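Photoreceptor-histidine kinase BphP (Stigmatella aurantiaca DW4/3-1, PDB 6BAF) probably senses red and far-red light through a bound bilin chromophore and passes the signal on as a histidine kinase. Local coordinates at residues Gly12-His17 / Ser235-Val240; Gly18-Leu23 / Ile105-Pro110; Ser34-Ala39 / Gln216-Arg221. All blocks are in the same frame, centred on the assembly; numbering follows the deposited sequence.

Interaction 1: residues Gly12-His17 / Ser235-Val240; sequences GAIQPH and SVLRSV. With BLR (3-[5-[(Z)-(4-ethenyl-3-methyl-5-oxidanylidene-pyrrol-2-ylidene)methyl]-2-[[5-[(Z)-(3-ethenyl-4-methyl-5-oxidanylidene-pyrrol-2-ylidene)methyl]-3-(3-hydroxy-3-oxopropyl)-4-methyl-1H-pyrrol-2-yl]methyl]-4-methyl-1H-pyrrol-3-yl]propanoic acid), chain B.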
loop_
_atom_site.group_PDB
_atom_site.type_symbol
_atom_site.label_atom_id
_atom_site.label_comp_id
_atom_site.label_asym_id
_atom_site.label_seq_id
_atom_site.Cartn_x
_atom_site.Cartn_y
_atom_site.Cartn_z
ATOM N N GLY A 12 -11.496 29.373 -11.201
ATOM C CA GLY A 12 -11.989 30.283 -10.184
ATOM C C GLY A 12 -12.932 29.662 -9.192
ATOM O O GLY A 12 -13.417 30.373 -8.277
ATOM N N ALA A 13 -13.179 28.349 -9.308
ATOM C CA ALA A 13 -14.173 27.687 -8.476
ATOM C C ALA A 13 -13.786 26.230 -8.267
ATOM O O ALA A 13 -12.984 25.661 -9.018
ATOM C CB ALA A 13 -15.566 27.778 -9.106
ATOM N N ILE A 14 -14.399 25.622 -7.253
ATOM C CA ILE A 14 -14.175 24.232 -6.919
ATOM C C ILE A 14 -15.504 23.475 -6.866
ATOM O O ILE A 14 -16.595 24.053 -6.808
ATOM C CB ILE A 14 -13.447 24.074 -5.575
ATOM C CG1 ILE A 14 -14.310 24.666 -4.482
ATOM C CG2 ILE A 14 -12.068 24.657 -5.619
ATOM C CD1 ILE A 14 -14.004 24.067 -3.162
ATOM N N GLN A 15 -15.381 22.161 -6.830
ATOM C CA GLN A 15 -16.515 21.291 -6.598
ATOM C C GLN A 15 -16.845 21.357 -5.120
ATOM O O GLN A 15 -15.944 21.246 -4.286
ATOM C CB GLN A 15 -16.159 19.872 -7.025
ATOM C CG GLN A 15 -15.809 19.756 -8.502
ATOM C CD GLN A 15 -15.461 18.326 -8.909
ATOM O OE1 GLN A 15 -16.245 17.401 -8.666
ATOM N NE2 GLN A 15 -14.282 18.133 -9.511
ATOM N N PRO A 16 -18.103 21.583 -4.744
ATOM C CA PRO A 16 -18.391 22.011 -3.371
ATOM C C PRO A 16 -18.409 20.915 -2.322
ATOM O O PRO A 16 -18.759 21.219 -1.176
ATOM C CB PRO A 16 -19.784 22.655 -3.506
ATOM C CG PRO A 16 -20.392 21.954 -4.681
ATOM C CD PRO A 16 -19.277 21.688 -5.632
ATOM N N HIS A 17 -18.036 19.655 -2.618
ATOM C CA HIS A 17 -18.049 18.666 -1.530
ATOM C C HIS A 17 -16.846 18.773 -0.617
ATOM O O HIS A 17 -16.823 18.098 0.420
ATOM C CB HIS A 17 -18.113 17.230 -2.065
ATOM C CG HIS A 17 -16.989 16.883 -2.992
ATOM N ND1 HIS A 17 -16.972 17.270 -4.318
ATOM C CD2 HIS A 17 -15.839 16.197 -2.784
ATOM C CE1 HIS A 17 -15.865 16.824 -4.889
ATOM N NE2 HIS A 17 -15.152 16.181 -3.974
ATOM N N SER A 235 -5.076 20.629 -7.945
ATOM C CA SER A 235 -6.099 20.600 -6.910
ATOM C C SER A 235 -7.162 19.557 -7.250
ATOM O O SER A 235 -7.656 19.495 -8.392
ATOM C CB SER A 235 -6.705 21.995 -6.780
ATOM O OG SER A 235 -8.044 21.892 -6.350
ATOM N N VAL A 236 -7.501 18.719 -6.267
ATOM C CA VAL A 236 -8.451 17.637 -6.533
ATOM C C VAL A 236 -9.876 18.178 -6.588
ATOM O O VAL A 236 -10.756 17.551 -7.192
ATOM C CB VAL A 236 -8.325 16.523 -5.465
ATOM C CG1 VAL A 236 -6.855 16.204 -5.198
ATOM C CG2 VAL A 236 -8.924 16.955 -4.159
ATOM N N LEU A 237 -10.128 19.340 -5.994
ATOM C CA LEU A 237 -11.472 19.893 -6.003
ATOM C C LEU A 237 -11.738 20.819 -7.180
ATOM O O LEU A 237 -12.819 21.420 -7.230
ATOM C CB LEU A 237 -11.719 20.652 -4.706
ATOM C CG LEU A 237 -11.729 19.776 -3.459
ATOM C CD1 LEU A 237 -11.793 20.645 -2.218
ATOM C CD2 LEU A 237 -12.878 18.751 -3.512
ATOM N N ARG A 238 -10.771 20.993 -8.071
ATOM C CA ARG A 238 -10.886 21.915 -9.211
ATOM C C ARG A 238 -12.200 21.701 -9.959
ATOM O O ARG A 238 -12.521 20.584 -10.371
ATOM C CB ARG A 238 -9.708 21.704 -10.174
ATOM C CG ARG A 238 -9.740 22.587 -11.445
ATOM C CD ARG A 238 -8.588 22.276 -12.417
ATOM N NE ARG A 238 -8.632 20.881 -12.860
ATOM C CZ ARG A 238 -9.328 20.467 -13.913
ATOM N NH1 ARG A 238 -9.339 19.178 -14.217
ATOM N NH2 ARG A 238 -10.014 21.341 -14.666
ATOM N N SER A 239 -12.961 22.783 -10.149
ATOM C CA SER A 239 -14.185 22.685 -10.928
ATOM C C SER A 239 -13.848 22.373 -12.371
ATOM O O SER A 239 -12.973 23.012 -12.967
ATOM C CB SER A 239 -14.976 23.994 -10.834
ATOM O OG SER A 239 -16.241 23.818 -11.448
ATOM N N VAL A 240 -14.537 21.398 -12.966
ATOM C CA VAL A 240 -14.034 20.970 -14.271
ATOM C C VAL A 240 -14.749 21.727 -15.383
ATOM O O VAL A 240 -15.770 22.386 -15.157
ATOM C CB VAL A 240 -14.155 19.448 -14.484
ATOM C CG1 VAL A 240 -13.407 18.676 -13.360
ATOM C CG2 VAL A 240 -15.607 19.057 -14.617
HETATM C CHA BLR B . -12.181 15.713 -20.246
HETATM N NA BLR B . -13.231 13.876 -21.638
HETATM C C1A BLR B . -12.562 14.288 -20.552
HETATM C C2A BLR B . -12.251 13.202 -19.728
HETATM C C3A BLR B . -12.718 12.092 -20.335
HETATM C C4A BLR B . -13.340 12.526 -21.515
HETATM C CMA BLR B . -12.563 10.643 -19.782
HETATM C CAA BLR B . -11.494 13.299 -18.402
HETATM C CBA BLR B . -12.406 13.708 -17.215
HETATM C CGA BLR B . -13.261 12.531 -16.719
HETATM O O1A BLR B . -12.646 11.506 -16.305
HETATM O O2A BLR B . -14.551 12.555 -16.719
HETATM C CHB BLR B . -14.024 11.733 -22.608
HETATM N NB BLR B . -15.299 10.043 -21.245
HETATM C C1B BLR B . -14.610 10.578 -22.480
HETATM C C2B BLR B . -14.769 9.545 -23.533
HETATM C C3B BLR B . -15.474 8.432 -23.042
HETATM C C4B BLR B . -15.838 8.661 -21.617
HETATM C CMB BLR B . -14.233 9.629 -24.966
HETATM O OB BLR B . -16.442 7.957 -20.888
HETATM C CAB BLR B . -15.756 7.187 -23.901
HETATM C CBB BLR B . -16.289 6.101 -23.392
HETATM N NC BLR B . -15.105 17.115 -24.713
HETATM C C1C BLR B . -15.893 16.938 -25.999
HETATM C C2C BLR B . -15.767 18.237 -26.726
HETATM C C3C BLR B . -14.965 19.165 -26.011
HETATM C C4C BLR B . -14.526 18.520 -24.733
HETATM C CMC BLR B . -16.411 18.470 -28.076
HETATM O OC BLR B . -16.497 15.983 -26.350
HETATM C CAC BLR B . -14.621 20.599 -26.456
HETATM C CBC BLR B . -14.080 20.858 -27.660
HETATM C CHD BLR B . -13.788 19.073 -23.821
HETATM N ND BLR B . -13.200 16.914 -22.302
HETATM C C1D BLR B . -13.204 18.359 -22.628
HETATM C C2D BLR B . -12.534 19.127 -21.592
HETATM C C3D BLR B . -12.062 18.170 -20.598
HETATM C C4D BLR B . -12.441 16.770 -21.010
HETATM C CMD BLR B . -12.349 20.650 -21.593
HETATM C CAD BLR B . -11.319 18.512 -19.324
HETATM C CBD BLR B . -12.318 18.546 -18.179
HETATM C CGD BLR B . -11.450 19.045 -17.039
HETATM O O1D BLR B . -10.457 18.338 -16.656
HETATM O O2D BLR B . -11.682 20.198 -16.561
#

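Interaction 2: residues Gly18-Leu23 / Ile105-Pro110; sequences GVLLVL and ILELEP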
loop_
_atom_site.group_PDB
_atom_site.type_symbol
_atom_site.label_atom_id
_atom_site.label_comp_id
_atom_site.label_asym_id
_atom_site.label_seq_id
_atom_site.Cartn_x
_atom_site.Cartn_y
_atom_site.Cartn_z
ATOM N N GLY A 18 -15.835 19.575 -0.978
ATOM C CA GLY A 18 -14.722 19.864 -0.090
ATOM C C GLY A 18 -14.520 21.370 -0.020
ATOM O O GLY A 18 -15.235 22.134 -0.666
ATOM N N VAL A 19 -13.549 21.783 0.789
ATOM C CA VAL A 19 -13.213 23.194 0.914
ATOM C C VAL A 19 -11.788 23.367 0.415
ATOM O O VAL A 19 -10.929 22.530 0.693
ATOM C CB VAL A 19 -13.357 23.724 2.361
ATOM C CG1 VAL A 19 -12.661 25.099 2.498
ATOM C CG2 VAL A 19 -14.808 23.904 2.690
ATOM N N LEU A 20 -11.539 24.449 -0.320
ATOM C CA LEU A 20 -10.187 24.827 -0.705
ATOM C C LEU A 20 -9.759 26.077 0.062
ATOM O O LEU A 20 -10.486 27.072 0.084
ATOM C CB LEU A 20 -10.118 25.072 -2.196
ATOM C CG LEU A 20 -8.704 25.359 -2.705
ATOM C CD1 LEU A 20 -8.435 24.584 -3.990
ATOM C CD2 LEU A 20 -8.520 26.898 -2.885
ATOM N N LEU A 21 -8.590 26.016 0.690
ATOM C CA LEU A 21 -7.945 27.157 1.327
ATOM C C LEU A 21 -6.589 27.395 0.677
ATOM O O LEU A 21 -5.925 26.447 0.260
ATOM C CB LEU A 21 -7.740 26.897 2.818
ATOM C CG LEU A 21 -8.950 26.429 3.617
ATOM C CD1 LEU A 21 -8.483 26.118 5.024
ATOM C CD2 LEU A 21 -10.066 27.502 3.633
ATOM N N VAL A 22 -6.163 28.660 0.576
ATOM C CA VAL A 22 -4.775 28.983 0.255
ATOM C C VAL A 22 -4.150 29.626 1.487
ATOM O O VAL A 22 -4.778 30.465 2.148
ATOM C CB VAL A 22 -4.649 29.899 -0.964
ATOM C CG1 VAL A 22 -3.201 30.237 -1.195
ATOM C CG2 VAL A 22 -5.259 29.240 -2.220
ATOM N N LEU A 23 -2.928 29.205 1.811
ATOM C CA LEU A 23 -2.222 29.545 3.040
ATOM C C LEU A 23 -0.928 30.274 2.716
ATOM O O LEU A 23 -0.159 29.842 1.839
ATOM C CB LEU A 23 -1.885 28.282 3.838
ATOM C CG LEU A 23 -3.025 27.320 4.186
ATOM C CD1 LEU A 23 -2.429 26.097 4.879
ATOM C CD2 LEU A 23 -3.944 27.982 5.105
ATOM N N ILE A 105 -1.749 25.290 -1.203
ATOM C CA ILE A 105 -3.177 25.029 -1.301
ATOM C C ILE A 105 -3.500 23.847 -0.405
ATOM O O ILE A 105 -2.847 22.797 -0.495
ATOM C CB ILE A 105 -3.590 24.745 -2.752
ATOM C CG1 ILE A 105 -3.329 25.981 -3.611
ATOM C CG2 ILE A 105 -5.046 24.250 -2.781
ATOM C CD1 ILE A 105 -3.503 25.786 -5.106
ATOM N N LEU A 106 -4.502 24.009 0.452
ATOM C CA LEU A 106 -4.942 22.954 1.355
ATOM C C LEU A 106 -6.389 22.631 1.009
ATOM O O LEU A 106 -7.260 23.516 1.056
ATOM C CB LEU A 106 -4.786 23.389 2.816
ATOM C CG LEU A 106 -5.445 22.520 3.884
ATOM C CD1 LEU A 106 -4.805 21.113 3.910
ATOM C CD2 LEU A 106 -5.345 23.210 5.260
ATOM N N GLU A 107 -6.636 21.393 0.581
ATOM C CA GLU A 107 -7.985 20.927 0.284
ATOM C C GLU A 107 -8.473 20.022 1.398
ATOM O O GLU A 107 -7.717 19.179 1.901
ATOM C CB GLU A 107 -8.013 20.208 -1.064
ATOM C CG GLU A 107 -7.713 21.256 -2.112
ATOM C CD GLU A 107 -7.669 20.729 -3.501
ATOM O OE1 GLU A 107 -6.721 19.939 -3.827
ATOM O OE2 GLU A 107 -8.587 21.115 -4.273
ATOM N N LEU A 108 -9.722 20.236 1.816
ATOM C CA LEU A 108 -10.304 19.563 2.973
ATOM C C LEU A 108 -11.526 18.787 2.512
ATOM O O LEU A 108 -12.442 19.367 1.919
ATOM C CB LEU A 108 -10.713 20.548 4.062
ATOM C CG LEU A 108 -9.604 21.426 4.633
ATOM C CD1 LEU A 108 -10.173 22.407 5.658
ATOM C CD2 LEU A 108 -8.475 20.608 5.233
ATOM N N GLU A 109 -11.522 17.473 2.762
ATOM C CA GLU A 109 -12.655 16.598 2.487
ATOM C C GLU A 109 -13.080 15.890 3.769
ATOM O O GLU A 109 -12.221 15.450 4.552
ATOM C CB GLU A 109 -12.307 15.579 1.416
ATOM C CG GLU A 109 -12.293 16.169 -0.017
ATOM C CD GLU A 109 -11.714 15.176 -1.077
ATOM O OE1 GLU A 109 -12.077 15.280 -2.273
ATOM O OE2 GLU A 109 -10.877 14.297 -0.710
ATOM N N PRO A 110 -14.376 15.842 4.058
ATOM C CA PRO A 110 -14.820 15.228 5.320
ATOM C C PRO A 110 -14.238 13.826 5.467
ATOM O O PRO A 110 -14.150 13.058 4.494
ATOM C CB PRO A 110 -16.343 15.206 5.187
ATOM C CG PRO A 110 -16.662 16.311 4.226
ATOM C CD PRO A 110 -15.479 16.445 3.293
#

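Interaction 3: residues Ser34-Ala39 / Gln216-Arg221; sequences SENAPA and QPARVR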
loop_
_atom_site.group_PDB
_atom_site.type_symbol
_atom_site.label_atom_id
_atom_site.label_comp_id
_atom_site.label_asym_id
_atom_site.label_seq_id
_atom_site.Cartn_x
_atom_site.Cartn_y
_atom_site.Cartn_z
ATOM N N SER A 34 -12.729 28.954 -0.273
ATOM C CA SER A 34 -13.874 28.763 -1.141
ATOM C C SER A 34 -15.148 29.114 -0.368
ATOM O O SER A 34 -15.220 28.971 0.862
ATOM C CB SER A 34 -13.894 27.319 -1.677
ATOM O OG SER A 34 -13.929 26.429 -0.597
ATOM N N GLU A 35 -16.149 29.601 -1.094
ATOM C CA GLU A 35 -17.293 30.255 -0.455
ATOM C C GLU A 35 -18.312 29.279 0.126
ATOM O O GLU A 35 -19.273 29.732 0.743
ATOM C CB GLU A 35 -18.002 31.156 -1.473
ATOM C CG GLU A 35 -18.539 30.338 -2.631
ATOM C CD GLU A 35 -19.271 31.180 -3.695
ATOM O OE1 GLU A 35 -19.398 32.423 -3.467
ATOM O OE2 GLU A 35 -19.679 30.595 -4.755
ATOM N N ASN A 36 -18.165 27.968 -0.100
ATOM C CA ASN A 36 -18.957 26.928 0.548
ATOM C C ASN A 36 -18.459 26.621 1.937
ATOM O O ASN A 36 -18.935 25.668 2.573
ATOM C CB ASN A 36 -18.917 25.644 -0.282
ATOM C CG ASN A 36 -17.488 25.046 -0.370
ATOM O OD1 ASN A 36 -16.476 25.781 -0.368
ATOM N ND2 ASN A 36 -17.406 23.725 -0.408
ATOM N N ALA A 37 -17.486 27.378 2.432
ATOM C CA ALA A 37 -16.976 27.101 3.773
ATOM C C ALA A 37 -18.033 27.134 4.880
ATOM O O ALA A 37 -17.852 26.396 5.868
ATOM C CB ALA A 37 -15.833 28.072 4.097
ATOM N N PRO A 38 -19.090 27.963 4.829
ATOM C CA PRO A 38 -20.129 27.870 5.887
ATOM C C PRO A 38 -20.782 26.499 5.971
ATOM O O PRO A 38 -20.871 25.912 7.060
ATOM C CB PRO A 38 -21.138 28.952 5.473
ATOM C CG PRO A 38 -20.330 29.939 4.646
ATOM C CD PRO A 38 -19.359 29.083 3.891
ATOM N N ALA A 39 -21.230 25.965 4.833
ATOM C CA ALA A 39 -21.809 24.629 4.811
ATOM C C ALA A 39 -20.825 23.575 5.303
ATOM O O ALA A 39 -21.200 22.678 6.063
ATOM C CB ALA A 39 -22.294 24.288 3.408
ATOM N N GLN A 216 -23.159 23.141 -7.782
ATOM C CA GLN A 216 -22.991 24.564 -7.953
ATOM C C GLN A 216 -21.541 24.911 -7.639
ATOM O O GLN A 216 -21.126 24.748 -6.474
ATOM C CB GLN A 216 -23.955 25.313 -7.032
ATOM C CG GLN A 216 -23.776 26.819 -7.033
ATOM C CD GLN A 216 -24.719 27.459 -8.046
ATOM O OE1 GLN A 216 -24.268 28.059 -9.031
ATOM N NE2 GLN A 216 -26.043 27.295 -7.828
ATOM N N PRO A 217 -20.743 25.372 -8.611
ATOM C CA PRO A 217 -19.325 25.664 -8.331
ATOM C C PRO A 217 -19.199 26.649 -7.180
ATOM O O PRO A 217 -20.001 27.572 -7.051
ATOM C CB PRO A 217 -18.811 26.248 -9.658
ATOM C CG PRO A 217 -19.724 25.670 -10.726
ATOM C CD PRO A 217 -21.101 25.647 -10.016
ATOM N N ALA A 218 -18.265 26.385 -6.260
ATOM C CA ALA A 218 -18.044 27.267 -5.110
ATOM C C ALA A 218 -16.869 28.202 -5.434
ATOM O O ALA A 218 -15.722 27.746 -5.560
ATOM C CB ALA A 218 -17.771 26.463 -3.838
ATOM N N ARG A 219 -17.158 29.498 -5.602
ATOM C CA ARG A 219 -16.113 30.467 -5.939
ATOM C C ARG A 219 -15.044 30.510 -4.852
ATOM O O ARG A 219 -15.322 30.361 -3.660
ATOM C CB ARG A 219 -16.699 31.882 -6.144
ATOM C CG ARG A 219 -17.755 31.928 -7.251
ATOM C CD ARG A 219 -17.114 32.078 -8.626
ATOM N NE ARG A 219 -17.820 31.170 -9.539
ATOM C CZ ARG A 219 -17.424 30.831 -10.777
ATOM N NH1 ARG A 219 -16.277 31.336 -11.285
ATOM N NH2 ARG A 219 -18.183 29.967 -11.490
ATOM N N VAL A 220 -13.806 30.715 -5.282
ATOM C CA VAL A 220 -12.690 30.893 -4.364
ATOM C C VAL A 220 -12.534 32.390 -4.137
ATOM O O VAL A 220 -12.185 33.126 -5.067
ATOM C CB VAL A 220 -11.397 30.285 -4.913
ATOM C CG1 VAL A 220 -10.313 30.470 -3.898
ATOM C CG2 VAL A 220 -11.603 28.790 -5.226
ATOM N N ARG A 221 -12.807 32.837 -2.914
ATOM C CA ARG A 221 -12.668 34.239 -2.537
ATOM C C ARG A 221 -11.261 34.482 -2.019
ATOM O O ARG A 221 -10.651 33.595 -1.424
ATOM C CB ARG A 221 -13.668 34.625 -1.432
ATOM C CG ARG A 221 -15.093 34.135 -1.644
ATOM C CD ARG A 221 -16.033 35.152 -2.320
ATOM N NE ARG A 221 -17.436 34.689 -2.281
ATOM C CZ ARG A 221 -18.261 34.852 -1.232
ATOM N NH1 ARG A 221 -17.847 35.479 -0.118
ATOM N NH2 ARG A 221 -19.509 34.384 -1.291
#

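Interaction 1: residues Gly12-His17 / Ser235-Val240
Ile14 and Gln15 lie against Leu237 and Arg238 where the N-terminal chain meets the long loop between strand 218-222 and helix 242-251, an arrangement consistent with the knot of phytochromes, in which a lasso of the GAF domain surrounds a segment leading into the PAS domain. Backbone bonds hold the two segments, with Ile14 and Arg238 forming a single bridge. Gln15 N gives a nearly straight bond of 2.7 Å to Leu237 O, and Ser239 N reaches Ala13 O at 3.1 Å. Gln15 adds its side chain: with CG beside the backbone N (chi1 -61°) and the chain extended beyond it, NE2 reaches Arg238 O at 3.1 Å. The bond is straight at NE2 (171°) and lies close to the amide plane, but it meets the carbonyl from above its plane. As NE2 also bonds Ile209 O, the buried amide nitrogen is gripped by two backbone oxygens. The apolar part centres on Leu237. Its CB runs beside Ile14 CB at 3.9 Å, the two side chains pointing the same way, whereas its CD2 sits over one face of the His17 ring, 3.5 Å from NE2. Ser239 OG is hydrogen-bonded to Tyr215 OH, which also accepts the Val240 amide. The loop next reaches the bilin pocket. Arg238 leaves the N-terminal segment with CG anti to its own N and a bend at chi3 (60°), which brings the guanidinium edge-on to one propionate of BLR; NH2 has a second acceptor in Ile8 O. The carboxylate is gripped by a pair of nearly straight bonds, Arg238 NH1 to BLR O1D and NH2 to BLR O2D, each 2.8 Å, and Val240 CB closes on O2D at 3.3 Å.

Interaction 2: residues Gly18-Leu23 / Ile105-Pro110
Val19 pairs with Leu108 and Leu21 with Leu106 as antiparallel hydrogen-bonded pairs joining strands 19-23 and 103-110. Four backbone bonds of 2.8 to 2.9 Å result: Val19 N to Leu108 O, Leu108 N to Val19 O, Leu21 N to Leu106 O and Leu106 N to Leu21 O. Leu20 with Glu107, between them, and Val22 with Ile105, beyond Leu21, are non-hydrogen-bonded pairs, where the CA-H groups of Glu107 and Ile105 face the oxygens of Val19 and Leu21.

Apolar contacts are sorted by face. On the side of Val19, Leu21, Leu106 and Leu108, the CD1 methyls of Leu21 and Leu108 meet at 4.1 Å, a diagonal contact between successive pairs on that face; helix 37-41 covers Val19 and Leu108. On the other side Leu20 CD1 reaches Ile105 CG2 at 3.6 Å, again diagonally, since CG anti to the backbone N (chi1 -175°) carries CD1 across to the partner strand.

Glu107 packs its buried carboxylate against Leu20, with OE2 3.5 Å from Leu20 CD1. Its polar partners lie in the loop 235-240: OE1 accepts Val236 N and OE2 accepts Leu237 N, which would hold the carboxylate against rotation. Such antiparallel pairing in the middle of a sheet, one face under a helix, is that of the PAS domain.

Interaction 3: residues Ser34-Ala39 / Gln216-Arg221
Glu35 reaches across to Arg219 and Arg221, and its carboxylate stands almost perpendicular to the guanidinium of Arg221, the planes 87° apart. Glu35 CG lies between the backbone N and the carbonyl carbon (chi1 62°), and the extended chain runs alongside Arg219. Each oxygen then has its own partner. OE1 uses its anti lone pair towards Arg221 NH2 (2.9 Å) and has a weak bond from NE; both nitrogens converge on OE1 alone, and not one on each carboxylate oxygen. OE2 is met from above the carboxylate plane by the backbone N of Arg219 at 2.9 Å. Arg221 bends at chi2, bringing one face of its guanidinium over Glu35 CB, 3.6 Å from NH2. The backbone adds Glu35 N to Arg219 O at 2.8 Å.

Asn36 packs CG on Ala218 CB (3.8 Å) while its OD1 accepts Ser34 OG in the carbonyl plane; its ND2 is shared by Pro16 O and Gly18 O. Ser34 and Val220 pair without hydrogen bonds, where strand 30-34 abuts strand 218-222. Strand 218-222, from the GAF range, lies between strands 13-14 and 30-34 in the sheet, and Arg221 also touches Ala45 on helix 45-48.

Overall arrangement
From the N terminus, residues 12-17 give the first half of interaction 1, and 18-23 follow directly as the first half of interaction 2. Strand 30-34 then leads into 34-39 of interaction 3. Interaction 2 is closed first, when 105-110 returns beside 18-23 within the PAS sheet. Interaction 3 closes only at 216-221, in the GAF range, so interactions 2 and 3 cross, and interaction 1 closes last at 235-240, with both others nested in its loop. All three reach one sheet, with centres about 9 to 11 Å apart. Interactions 1 and 3 join the PAS and GAF parts, and interaction 2 also packs against the loop of interaction 1, through Leu237 on Gly18 and Val19.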